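Local coordinates for beta-N-acetylglucosaminidase-like protein Glycoside hydrolase family 20 (Flavobacterium johnsoniae, PDB 6YHH) that probably removes N-acetylglucosamine from the ends of chitin-derived sugars, acting as a family 20 glycoside hydrolase with beta-N-acetylhexosaminidase activity, at residues 416-420 and 561-565; 461-465 and 502-506; 528-532 and 556-560; 531-536 and 659-664. All blocks are in the same frame, centred on the assembly; numbering follows the deposited sequence.

Interaction 1: 416-420 and 561-565; sequences LMYPV and TPDAK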
loop_
_atom_site.group_PDB
_atom_site.type_symbol
_atom_site.label_atom_id
_atom_site.label_comp_id
_atom_site.label_asym_id
_atom_site.label_seq_id
_atom_site.Cartn_x
_atom_site.Cartn_y
_atom_site.Cartn_z
ATOM N N LEU A 416 -12.603 14.070 -12.849
ATOM C CA LEU A 416 -12.741 15.514 -12.982
ATOM C C LEU A 416 -13.053 16.196 -11.656
ATOM O O LEU A 416 -13.276 17.387 -11.598
ATOM C CB LEU A 416 -13.835 15.767 -14.055
ATOM C CG LEU A 416 -13.411 15.205 -15.444
ATOM C CD1 LEU A 416 -14.552 15.503 -16.460
ATOM C CD2 LEU A 416 -12.046 15.620 -15.946
ATOM N N MET A 417 -13.187 15.379 -10.616
ATOM C CA MET A 417 -13.318 15.875 -9.233
ATOM C C MET A 417 -14.635 16.567 -8.925
ATOM O O MET A 417 -14.722 17.427 -8.012
ATOM C CB MET A 417 -12.104 16.734 -8.787
ATOM C CG MET A 417 -10.753 16.061 -9.088
ATOM S SD MET A 417 -10.652 14.333 -8.607
ATOM C CE MET A 417 -10.649 14.473 -6.844
ATOM N N TYR A 418 -15.652 16.196 -9.658
ATOM C CA TYR A 418 -17.037 16.734 -9.371
ATOM C C TYR A 418 -17.606 16.177 -8.078
ATOM O O TYR A 418 -17.228 15.125 -7.566
ATOM C CB TYR A 418 -17.939 16.390 -10.556
ATOM C CG TYR A 418 -17.553 16.892 -11.929
ATOM C CD1 TYR A 418 -17.113 18.157 -12.133
ATOM C CD2 TYR A 418 -17.721 16.090 -13.051
ATOM C CE1 TYR A 418 -16.825 18.649 -13.369
ATOM C CE2 TYR A 418 -17.439 16.562 -14.312
ATOM C CZ TYR A 418 -16.985 17.828 -14.479
ATOM O OH TYR A 418 -16.715 18.334 -15.754
ATOM N N PRO A 419 -18.596 16.906 -7.518
ATOM C CA PRO A 419 -19.246 16.419 -6.301
ATOM C C PRO A 419 -19.943 15.080 -6.498
ATOM O O PRO A 419 -20.457 14.808 -7.619
ATOM C CB PRO A 419 -20.285 17.513 -6.006
ATOM C CG PRO A 419 -19.864 18.676 -6.826
ATOM C CD PRO A 419 -19.170 18.131 -8.062
ATOM N N VAL A 420 -19.990 14.288 -5.427
ATOM C CA VAL A 420 -20.586 12.963 -5.469
ATOM C C VAL A 420 -22.026 12.996 -6.018
ATOM O O VAL A 420 -22.427 12.107 -6.741
ATOM C CB VAL A 420 -20.452 12.192 -4.175
ATOM C CG1 VAL A 420 -21.344 12.848 -3.054
ATOM C CG2 VAL A 420 -20.800 10.743 -4.318
ATOM N N THR A 561 -10.219 16.501 -1.546
ATOM C CA THR A 561 -11.218 15.775 -2.306
ATOM C C THR A 561 -12.473 16.587 -2.437
ATOM O O THR A 561 -12.659 17.488 -1.640
ATOM C CB THR A 561 -11.515 14.421 -1.618
ATOM O OG1 THR A 561 -11.629 14.618 -0.195
ATOM C CG2 THR A 561 -10.334 13.500 -1.809
ATOM N N PRO A 562 -13.403 16.253 -3.363
ATOM C CA PRO A 562 -14.729 16.923 -3.365
ATOM C C PRO A 562 -15.546 16.571 -2.135
ATOM O O PRO A 562 -15.141 15.742 -1.329
ATOM C CB PRO A 562 -15.442 16.347 -4.599
ATOM C CG PRO A 562 -14.465 15.400 -5.235
ATOM C CD PRO A 562 -13.326 15.172 -4.347
ATOM N N ASP A 563 -16.631 17.307 -1.945
ATOM C CA ASP A 563 -17.546 17.099 -0.797
ATOM C C ASP A 563 -16.771 17.245 0.517
ATOM O O ASP A 563 -16.866 16.426 1.458
ATOM C CB ASP A 563 -18.258 15.738 -0.919
ATOM C CG ASP A 563 -19.073 15.631 -2.189
ATOM O OD1 ASP A 563 -20.102 16.297 -2.272
ATOM O OD2 ASP A 563 -18.581 14.916 -3.137
ATOM N N ALA A 564 -15.960 18.300 0.597
ATOM C CA ALA A 564 -15.142 18.486 1.803
ATOM C C ALA A 564 -16.029 18.515 3.061
ATOM O O ALA A 564 -17.013 19.264 3.090
ATOM C CB ALA A 564 -14.416 19.823 1.656
ATOM N N LYS A 565 -15.664 17.760 4.104
ATOM C CA LYS A 565 -16.688 17.491 5.150
ATOM C C LYS A 565 -17.078 18.711 5.911
ATOM O O LYS A 565 -18.250 18.867 6.265
ATOM C CB LYS A 565 -16.278 16.386 6.061
ATOM C CG LYS A 565 -15.173 16.549 6.970
ATOM C CD LYS A 565 -14.944 15.268 7.859
#
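Val420 gives its backbone N-H to the carboxylate of Asp563: Val420 N lies 2.8 Å from Asp563 OD2, the angle at the hydrogen is 165°, and the syn lone pair, facing the other oxygen, receives it. A torsion of 69° places CG1 between the valine's own N and carbonyl carbon, which brings this methyl to the same acceptor, Val420 CG1 to Asp563 OD2 being 3.5 Å. Alongside, Pro562 presses its ring on the facing backbone, CG standing 3.4 Å from Met417 O. The Met417 chain, bent at chi2 and chi3, swings its methyl CE to within 3.7 Å of Pro562 CD. In fold terms, a loop after strand 406-408 of the catalytic TIM barrel meets the chain that leads through Ala564, the N-cap, into helix 565-579. Asp563 OD1 forms a salt bridge with Arg488 of helix 484-497, a helix that also touches the Val420 side chain. With an alanine here in place of Asp563, Val420 N would probably lose its acceptor and Arg488 this counter-charge. Further out, Arg467 of helix 467-476 bonds to Tyr418 O and packs against both Met417 and Pro562.

Interaction 2: 461-465 and 502-506; sequences DSRVW and GLTHI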
loop_
_atom_site.group_PDB
_atom_site.type_symbol
_atom_site.label_atom_id
_atom_site.label_comp_id
_atom_site.label_asym_id
_atom_site.label_seq_id
_atom_site.Cartn_x
_atom_site.Cartn_y
_atom_site.Cartn_z
ATOM N N ASP A 461 -6.602 5.845 -5.236
ATOM C CA ASP A 461 -7.768 5.453 -4.431
ATOM C C ASP A 461 -8.545 6.674 -3.851
ATOM O O ASP A 461 -9.806 6.620 -3.798
ATOM C CB ASP A 461 -7.376 4.527 -3.299
ATOM C CG ASP A 461 -6.860 3.201 -3.740
ATOM O OD1 ASP A 461 -7.012 2.868 -4.891
ATOM O OD2 ASP A 461 -6.303 2.477 -2.830
ATOM N N SER A 462 -7.833 7.778 -3.527
ATOM C CA SER A 462 -8.492 8.964 -3.036
ATOM C C SER A 462 -9.405 9.602 -4.078
ATOM O O SER A 462 -10.334 10.384 -3.742
ATOM C CB SER A 462 -7.493 10.023 -2.554
ATOM O OG SER A 462 -6.806 10.661 -3.572
ATOM N N ARG A 463 -9.082 9.393 -5.328
ATOM C CA ARG A 463 -9.942 9.881 -6.437
ATOM C C ARG A 463 -11.127 8.920 -6.677
ATOM O O ARG A 463 -12.296 9.338 -6.876
ATOM C CB ARG A 463 -9.077 10.086 -7.701
ATOM C CG ARG A 463 -8.421 11.474 -7.739
ATOM C CD ARG A 463 -7.591 11.866 -6.535
ATOM N NE ARG A 463 -7.195 13.275 -6.618
ATOM C CZ ARG A 463 -7.136 14.091 -5.554
ATOM N NH1 ARG A 463 -7.239 13.614 -4.306
ATOM N NH2 ARG A 463 -6.868 15.406 -5.747
ATOM N N VAL A 464 -10.863 7.623 -6.707
ATOM C CA VAL A 464 -11.920 6.623 -7.014
ATOM C C VAL A 464 -12.947 6.498 -5.897
ATOM O O VAL A 464 -14.142 6.425 -6.187
ATOM C CB VAL A 464 -11.305 5.260 -7.370
ATOM C CG1 VAL A 464 -12.365 4.226 -7.692
ATOM C CG2 VAL A 464 -10.418 5.470 -8.573
ATOM N N TRP A 465 -12.488 6.467 -4.661
ATOM C CA TRP A 465 -13.306 6.130 -3.457
ATOM C C TRP A 465 -13.349 7.305 -2.537
ATOM O O TRP A 465 -12.308 7.966 -2.309
ATOM C CB TRP A 465 -12.693 4.915 -2.743
ATOM C CG TRP A 465 -12.498 3.735 -3.702
ATOM C CD1 TRP A 465 -11.305 3.280 -4.272
ATOM C CD2 TRP A 465 -13.537 2.901 -4.257
ATOM N NE1 TRP A 465 -11.583 2.244 -5.148
ATOM C CE2 TRP A 465 -12.938 1.996 -5.143
ATOM C CE3 TRP A 465 -14.965 2.888 -4.123
ATOM C CZ2 TRP A 465 -13.672 1.096 -5.886
ATOM C CZ3 TRP A 465 -15.688 1.955 -4.835
ATOM C CH2 TRP A 465 -15.026 1.069 -5.746
ATOM N N GLY A 502 -7.166 -2.642 1.844
ATOM C CA GLY A 502 -5.940 -1.938 1.459
ATOM C C GLY A 502 -6.160 -0.619 0.779
ATOM O O GLY A 502 -5.196 0.072 0.410
ATOM N N LEU A 503 -7.410 -0.220 0.584
ATOM C CA LEU A 503 -7.646 1.043 -0.135
ATOM C C LEU A 503 -7.061 2.218 0.624
ATOM O O LEU A 503 -7.113 2.299 1.862
ATOM C CB LEU A 503 -9.192 1.270 -0.396
ATOM C CG LEU A 503 -9.793 0.556 -1.627
ATOM C CD1 LEU A 503 -9.100 0.591 -2.937
ATOM C CD2 LEU A 503 -9.728 -0.941 -1.348
ATOM N N THR A 504 -6.468 3.163 -0.083
ATOM C CA THR A 504 -5.569 4.151 0.531
ATOM C C THR A 504 -6.211 5.502 0.597
ATOM O O THR A 504 -5.548 6.484 0.908
ATOM C CB THR A 504 -4.279 4.355 -0.274
ATOM O OG1 THR A 504 -4.539 4.976 -1.554
ATOM C CG2 THR A 504 -3.540 3.038 -0.554
ATOM N N HIS A 505 -7.499 5.594 0.285
ATOM C CA HIS A 505 -8.124 6.923 0.157
ATOM C C HIS A 505 -7.991 7.821 1.403
ATOM O O HIS A 505 -7.732 9.012 1.295
ATOM C CB HIS A 505 -9.573 6.834 -0.288
ATOM C CG HIS A 505 -10.403 5.896 0.512
ATOM N ND1 HIS A 505 -10.099 4.558 0.625
ATOM C CD2 HIS A 505 -11.561 6.081 1.198
ATOM C CE1 HIS A 505 -10.981 3.982 1.415
ATOM N NE2 HIS A 505 -11.925 4.869 1.713
ATOM N N ILE A 506 -8.118 7.249 2.572
ATOM C CA ILE A 506 -8.017 7.996 3.830
ATOM C C ILE A 506 -6.542 8.061 4.243
ATOM O O ILE A 506 -6.008 9.141 4.591
ATOM C CB ILE A 506 -8.894 7.347 4.948
ATOM C CG1 ILE A 506 -10.370 7.298 4.498
ATOM C CG2 ILE A 506 -8.809 8.174 6.212
ATOM C CD1 ILE A 506 -11.219 6.333 5.279
HETATM O O HOH W 1 -4.138 4.640 -4.242
HETATM O O HOH W 2 -5.019 7.557 -2.169
#
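Asp461 reaches from its helix into the loop at Leu503 and Thr504. Its CB lies 3.4 Å from Thr504 OG1. One bond further, CG comes to 3.5 Å from Leu503 CD1, a methyl that lies near both carboxylate oxygens. At the tip, Thr504 N donates to Asp461 OD2 over 2.8 Å, with 148° at the hydrogen, and meets the anti lone pair, away from OD1. The same oxygen has a salt bridge with Arg165. Putting an asparagine in place of Asp461 is likely to leave Arg165 without this negative partner, since the carboxylate charge would be gone.

Water 1 adds a second link, accepting from Asp461 N at 2.9 Å and lying 2.7 Å from Thr504 OG1. Beyond the carboxylate, Trp465 CB stands over a face of the His505 ring in a CH-pi contact, 4.2 Å from the centroid and 13° off the normal. His505 CG sits between its backbone N and carbonyl carbon (chi1 51°), which turns one face of the ring toward Trp465 CB. NE2 bonds to Ser495 O, while ND1 is buried with no partner in the model. Leu503 CD1 approaches the indole obliquely, 3.7 Å from Trp465 CD1.

Helix 460-464, which follows barrel strand 443-450, is thereby fixed to the loop before helix 507-517, with Ala169 of helix 160-172 touching both Trp465 and Leu503 and Ile506 meeting Arg514 of the second subunit.

Interaction 3: 528-532 and 556-560; sequences FTNVC and FADAC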
loop_
_atom_site.group_PDB
_atom_site.type_symbol
_atom_site.label_atom_id
_atom_site.label_comp_id
_atom_site.label_asym_id
_atom_site.label_seq_id
_atom_site.Cartn_x
_atom_site.Cartn_y
_atom_site.Cartn_z
ATOM N N PHE A 528 -7.699 22.142 7.347
ATOM C CA PHE A 528 -7.872 23.006 6.156
ATOM C C PHE A 528 -8.290 22.158 4.916
ATOM O O PHE A 528 -9.061 22.661 4.087
ATOM C CB PHE A 528 -6.623 23.820 5.845
ATOM C CG PHE A 528 -6.905 25.045 4.989
ATOM C CD1 PHE A 528 -7.857 26.002 5.405
ATOM C CD2 PHE A 528 -6.246 25.278 3.817
ATOM C CE1 PHE A 528 -8.176 27.060 4.565
ATOM C CE2 PHE A 528 -6.533 26.355 2.999
ATOM C CZ PHE A 528 -7.504 27.267 3.397
ATOM N N THR A 529 -7.846 20.902 4.782
ATOM C CA THR A 529 -8.359 20.096 3.664
ATOM C C THR A 529 -9.855 19.957 3.726
ATOM O O THR A 529 -10.522 19.805 2.698
ATOM C CB THR A 529 -7.786 18.694 3.539
ATOM O OG1 THR A 529 -8.297 17.893 4.623
ATOM C CG2 THR A 529 -6.323 18.686 3.513
ATOM N N ASN A 530 -10.444 20.057 4.934
ATOM C CA ASN A 530 -11.869 19.884 5.114
ATOM C C ASN A 530 -12.773 21.030 4.700
ATOM O O ASN A 530 -14.021 20.895 4.779
ATOM C CB ASN A 530 -12.157 19.405 6.556
ATOM C CG ASN A 530 -11.579 18.047 6.849
ATOM O OD1 ASN A 530 -11.411 17.210 5.961
ATOM N ND2 ASN A 530 -11.342 17.804 8.107
ATOM N N VAL A 531 -12.192 22.119 4.152
ATOM C CA VAL A 531 -12.896 23.161 3.458
ATOM C C VAL A 531 -12.421 23.407 2.056
ATOM O O VAL A 531 -12.915 24.308 1.427
ATOM C CB VAL A 531 -12.946 24.477 4.239
ATOM C CG1 VAL A 531 -13.806 24.268 5.467
ATOM C CG2 VAL A 531 -11.555 25.072 4.572
ATOM N N CYS A 532 -11.514 22.572 1.552
ATOM C CA CYS A 532 -10.905 22.817 0.231
ATOM C C CYS A 532 -11.108 21.582 -0.712
ATOM O O CYS A 532 -11.196 20.459 -0.243
ATOM C CB CYS A 532 -9.428 23.069 0.333
ATOM S SG CYS A 532 -8.941 24.589 1.157
ATOM N N PHE A 556 -0.726 20.026 -1.725
ATOM C CA PHE A 556 -2.027 20.170 -1.070
ATOM C C PHE A 556 -3.226 19.724 -1.874
ATOM O O PHE A 556 -4.139 19.089 -1.328
ATOM C CB PHE A 556 -2.227 21.601 -0.639
ATOM C CG PHE A 556 -3.390 21.818 0.328
ATOM C CD1 PHE A 556 -3.354 21.332 1.614
ATOM C CD2 PHE A 556 -4.493 22.502 -0.110
ATOM C CE1 PHE A 556 -4.436 21.561 2.457
ATOM C CE2 PHE A 556 -5.586 22.714 0.701
ATOM C CZ PHE A 556 -5.538 22.253 1.993
ATOM N N ALA A 557 -3.269 19.999 -3.160
ATOM C CA ALA A 557 -4.407 19.568 -3.981
ATOM C C ALA A 557 -4.604 18.046 -3.983
ATOM O O ALA A 557 -5.728 17.566 -4.052
ATOM C CB ALA A 557 -4.272 20.056 -5.404
ATOM N N ASP A 558 -3.478 17.324 -3.850
ATOM C CA ASP A 558 -3.485 15.866 -3.835
ATOM C C ASP A 558 -4.032 15.283 -2.560
ATOM O O ASP A 558 -4.484 14.167 -2.578
ATOM C CB ASP A 558 -2.074 15.373 -4.133
ATOM C CG ASP A 558 -1.575 16.007 -5.374
ATOM O OD1 ASP A 558 -2.238 15.765 -6.437
ATOM O OD2 ASP A 558 -0.587 16.747 -5.349
ATOM N N ALA A 559 -4.057 16.060 -1.460
ATOM C CA ALA A 559 -4.698 15.683 -0.206
ATOM C C ALA A 559 -6.128 16.075 -0.083
ATOM O O ALA A 559 -6.848 15.567 0.777
ATOM C CB ALA A 559 -3.902 16.350 0.949
ATOM N N CYS A 560 -6.612 16.902 -1.022
ATOM C CA CYS A 560 -7.999 17.331 -0.997
ATOM C C CYS A 560 -8.919 16.519 -1.933
ATOM O O CYS A 560 -8.450 15.892 -2.940
ATOM C CB CYS A 560 -8.129 18.819 -1.373
ATOM S SG CYS A 560 -7.315 19.922 -0.215
#
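Phe528 and Phe556 meet with their ring planes nearly parallel, 27° apart, but displaced, leaving little overlap: the centroids are 5.8 Å apart and the touching atoms lie at the rims, Phe528 CD2 to Phe556 CZ 3.6 Å. Each ring has CG anti to its backbone N (chi1 -159° in Phe528), which carries each ring to the other's rim, and the two side chains cross at about a right angle.

Around this pair the smaller groups approach from distinct directions. Thr529 turns its methyl, not its hydroxyl, to the ring, CG2 lying 3.6 Å from Phe556 CE1, while OG1 bonds to Asn526 O and Lys509 NZ. Cys532 SG comes at the Phe556 edge, 5.2 Å from the centroid and 86° off the normal, and so lies practically in the ring plane. The same sulfur rests over a face of Phe528, offset toward its rim. Cys560 SG stands above a face of Phe556, again near the rim, and 3.8 Å from Cys532 CB.

The contact joins helix 523-529 and the start of strand 532-534 to the weakly bonded helix 556-559, with helix 617-634 adding Leu623 against Phe528. No hydrogen bond crosses between the segments, and Cys532 SG and Cys560 SG, 5.1 Å apart, form no disulfide. Cohesion here therefore rests on apolar and sulfur-aromatic contacts among buried side chains.

Interaction 4: 531-536 and 659-664; sequences VCEPLK and DVELSV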
loop_
_atom_site.group_PDB
_atom_site.type_symbol
_atom_site.label_atom_id
_atom_site.label_comp_id
_atom_site.label_asym_id
_atom_site.label_seq_id
_atom_site.Cartn_x
_atom_site.Cartn_y
_atom_site.Cartn_z
ATOM N N VAL A 531 -12.192 22.119 4.152
ATOM C CA VAL A 531 -12.896 23.161 3.458
ATOM C C VAL A 531 -12.421 23.407 2.056
ATOM O O VAL A 531 -12.915 24.308 1.427
ATOM C CB VAL A 531 -12.946 24.477 4.239
ATOM C CG1 VAL A 531 -13.806 24.268 5.467
ATOM C CG2 VAL A 531 -11.555 25.072 4.572
ATOM N N CYS A 532 -11.514 22.572 1.552
ATOM C CA CYS A 532 -10.905 22.817 0.231
ATOM C C CYS A 532 -11.108 21.582 -0.712
ATOM O O CYS A 532 -11.196 20.459 -0.243
ATOM C CB CYS A 532 -9.428 23.069 0.333
ATOM S SG CYS A 532 -8.941 24.589 1.157
ATOM N N GLU A 533 -11.304 21.891 -1.971
ATOM C CA GLU A 533 -11.557 20.888 -3.015
ATOM C C GLU A 533 -10.680 21.140 -4.199
ATOM O O GLU A 533 -10.452 22.239 -4.585
ATOM C CB GLU A 533 -13.032 20.836 -3.362
ATOM C CG GLU A 533 -13.898 20.572 -2.118
ATOM C CD GLU A 533 -15.397 20.542 -2.406
ATOM O OE1 GLU A 533 -15.860 20.643 -3.553
ATOM O OE2 GLU A 533 -16.180 20.504 -1.422
ATOM N N PRO A 534 -10.163 20.084 -4.794
ATOM C CA PRO A 534 -9.330 20.344 -5.957
ATOM C C PRO A 534 -10.110 20.942 -7.135
ATOM O O PRO A 534 -11.295 20.657 -7.349
ATOM C CB PRO A 534 -8.775 18.972 -6.333
ATOM C CG PRO A 534 -9.412 17.996 -5.438
ATOM C CD PRO A 534 -10.348 18.673 -4.474
ATOM N N LEU A 535 -9.464 21.799 -7.911
ATOM C CA LEU A 535 -10.176 22.445 -9.012
ATOM C C LEU A 535 -10.800 21.408 -9.945
ATOM O O LEU A 535 -10.227 20.361 -10.240
ATOM C CB LEU A 535 -9.244 23.393 -9.759
ATOM C CG LEU A 535 -8.551 24.524 -9.055
ATOM C CD1 LEU A 535 -7.838 25.472 -9.990
ATOM C CD2 LEU A 535 -9.609 25.314 -8.330
ATOM N N LYS A 536 -12.019 21.710 -10.405
ATOM C CA LYS A 536 -12.855 20.736 -11.092
ATOM C C LYS A 536 -12.822 20.846 -12.601
ATOM O O LYS A 536 -12.595 21.932 -13.142
ATOM C CB LYS A 536 -14.311 20.868 -10.610
ATOM C CG LYS A 536 -14.468 20.592 -9.125
ATOM C CD LYS A 536 -15.820 21.068 -8.559
ATOM C CE LYS A 536 -16.110 20.549 -7.145
ATOM N NZ LYS A 536 -15.084 21.063 -6.187
ATOM N N ASP A 659 -4.164 25.034 -6.650
ATOM C CA ASP A 659 -5.092 24.236 -7.430
ATOM C C ASP A 659 -6.192 23.639 -6.584
ATOM O O ASP A 659 -6.687 22.580 -6.852
ATOM C CB ASP A 659 -4.314 23.164 -8.261
ATOM C CG ASP A 659 -3.641 23.755 -9.509
ATOM O OD1 ASP A 659 -4.046 24.886 -9.954
ATOM O OD2 ASP A 659 -2.650 23.171 -10.045
ATOM N N VAL A 660 -6.646 24.417 -5.602
ATOM C CA VAL A 660 -7.847 24.064 -4.887
ATOM C C VAL A 660 -8.746 25.311 -4.796
ATOM O O VAL A 660 -8.301 26.426 -5.112
ATOM C CB VAL A 660 -7.583 23.584 -3.445
ATOM C CG1 VAL A 660 -6.720 22.346 -3.435
ATOM C CG2 VAL A 660 -6.912 24.657 -2.595
ATOM N N GLU A 661 -9.955 25.075 -4.301
ATOM C CA GLU A 661 -10.925 26.086 -4.022
ATOM C C GLU A 661 -11.527 25.880 -2.655
ATOM O O GLU A 661 -11.611 24.789 -2.120
ATOM C CB GLU A 661 -12.004 26.060 -5.085
ATOM C CG GLU A 661 -12.886 24.825 -5.124
ATOM C CD GLU A 661 -13.739 24.682 -6.351
ATOM O OE1 GLU A 661 -13.431 25.335 -7.363
ATOM O OE2 GLU A 661 -14.705 23.866 -6.341
ATOM N N LEU A 662 -11.948 26.997 -2.064
ATOM C CA LEU A 662 -12.721 26.968 -0.827
ATOM C C LEU A 662 -14.201 26.690 -1.081
ATOM O O LEU A 662 -14.873 27.462 -1.757
ATOM C CB LEU A 662 -12.604 28.320 -0.058
ATOM C CG LEU A 662 -11.286 28.628 0.634
ATOM C CD1 LEU A 662 -11.213 30.128 1.003
ATOM C CD2 LEU A 662 -11.070 27.726 1.826
ATOM N N SER A 663 -14.690 25.552 -0.624
ATOM C CA SER A 663 -16.038 25.139 -0.973
ATOM C C SER A 663 -17.061 25.569 0.061
ATOM O O SER A 663 -18.174 25.120 0.069
ATOM C CB SER A 663 -16.069 23.628 -1.234
ATOM O OG SER A 663 -15.604 22.899 -0.106
ATOM N N VAL A 664 -16.644 26.503 0.891
ATOM C CA VAL A 664 -17.539 27.290 1.771
ATOM C C VAL A 664 -17.888 28.639 1.183
ATOM O O VAL A 664 -18.713 29.374 1.748
ATOM C CB VAL A 664 -16.885 27.471 3.167
ATOM C CG1 VAL A 664 -16.725 26.156 3.911
ATOM C CG2 VAL A 664 -15.556 28.189 3.103
HETATM O O HOH W 3 -13.373 24.163 -9.821
#
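Glu533 and Glu661 face each other as the hydrogen-bonded pair of a two-stranded antiparallel sheet, strands 532-534 and 660-662, whose axes run at 147°. Backbone bonds come first: Glu533 N to Glu661 O and Glu661 N to Glu533 O are both 2.9 Å. Ser663 N to Val531 O extends the ladder at one end and Leu535 N to Asp659 O at the other.

Charged groups gather on the side of the two glutamates. Lys536, bent at chi4 (62°), folds NZ back to 2.8 Å from Glu661 OE2 and 2.8 Å from Glu533 OE1, probably offsetting the repulsion of two carboxylate oxygens that lie 4.4 Å apart. Ser663 OG donates to Glu533 OE2 from above the carboxylate plane, 2.8 Å away, and is bonded to Ser567 as well; the same OE2 accepts Ala564 N.

Apolar contacts complete the account. On the face of Cys532 and Leu662, Leu662 CD2 touches Cys532 SG; it also meets Val531 CG2. Leu619 of helix 617-634 packs on Leu662 and on Val660. At the Lys536 end, a water accepts from Lys536 N at 2.9 Å and donates to Glu661 OE1 at 2.7 Å.

In the fold
Interactions 2, 3 and 4 are buried, whereas interaction 1 is partly so; none lies at the predicted catalytic acid. Interactions 1 and 2 join parts of the catalytic barrel to chain further on, and both centre on an aspartate that accepts a backbone N-H and pairs with an arginine. Interactions 3 and 4 share Val531 and Cys532, their centres about 7 Å apart, yet differ: interaction 3 is aromatic and sulfur-rich, interaction 4 a backbone ladder with a charged face. Arg463 ties 2 to 3 through probable hydrogen bonds to Ala557 O and Cys560 O, and Glu533 ties 4 to 1 through Ala564 N.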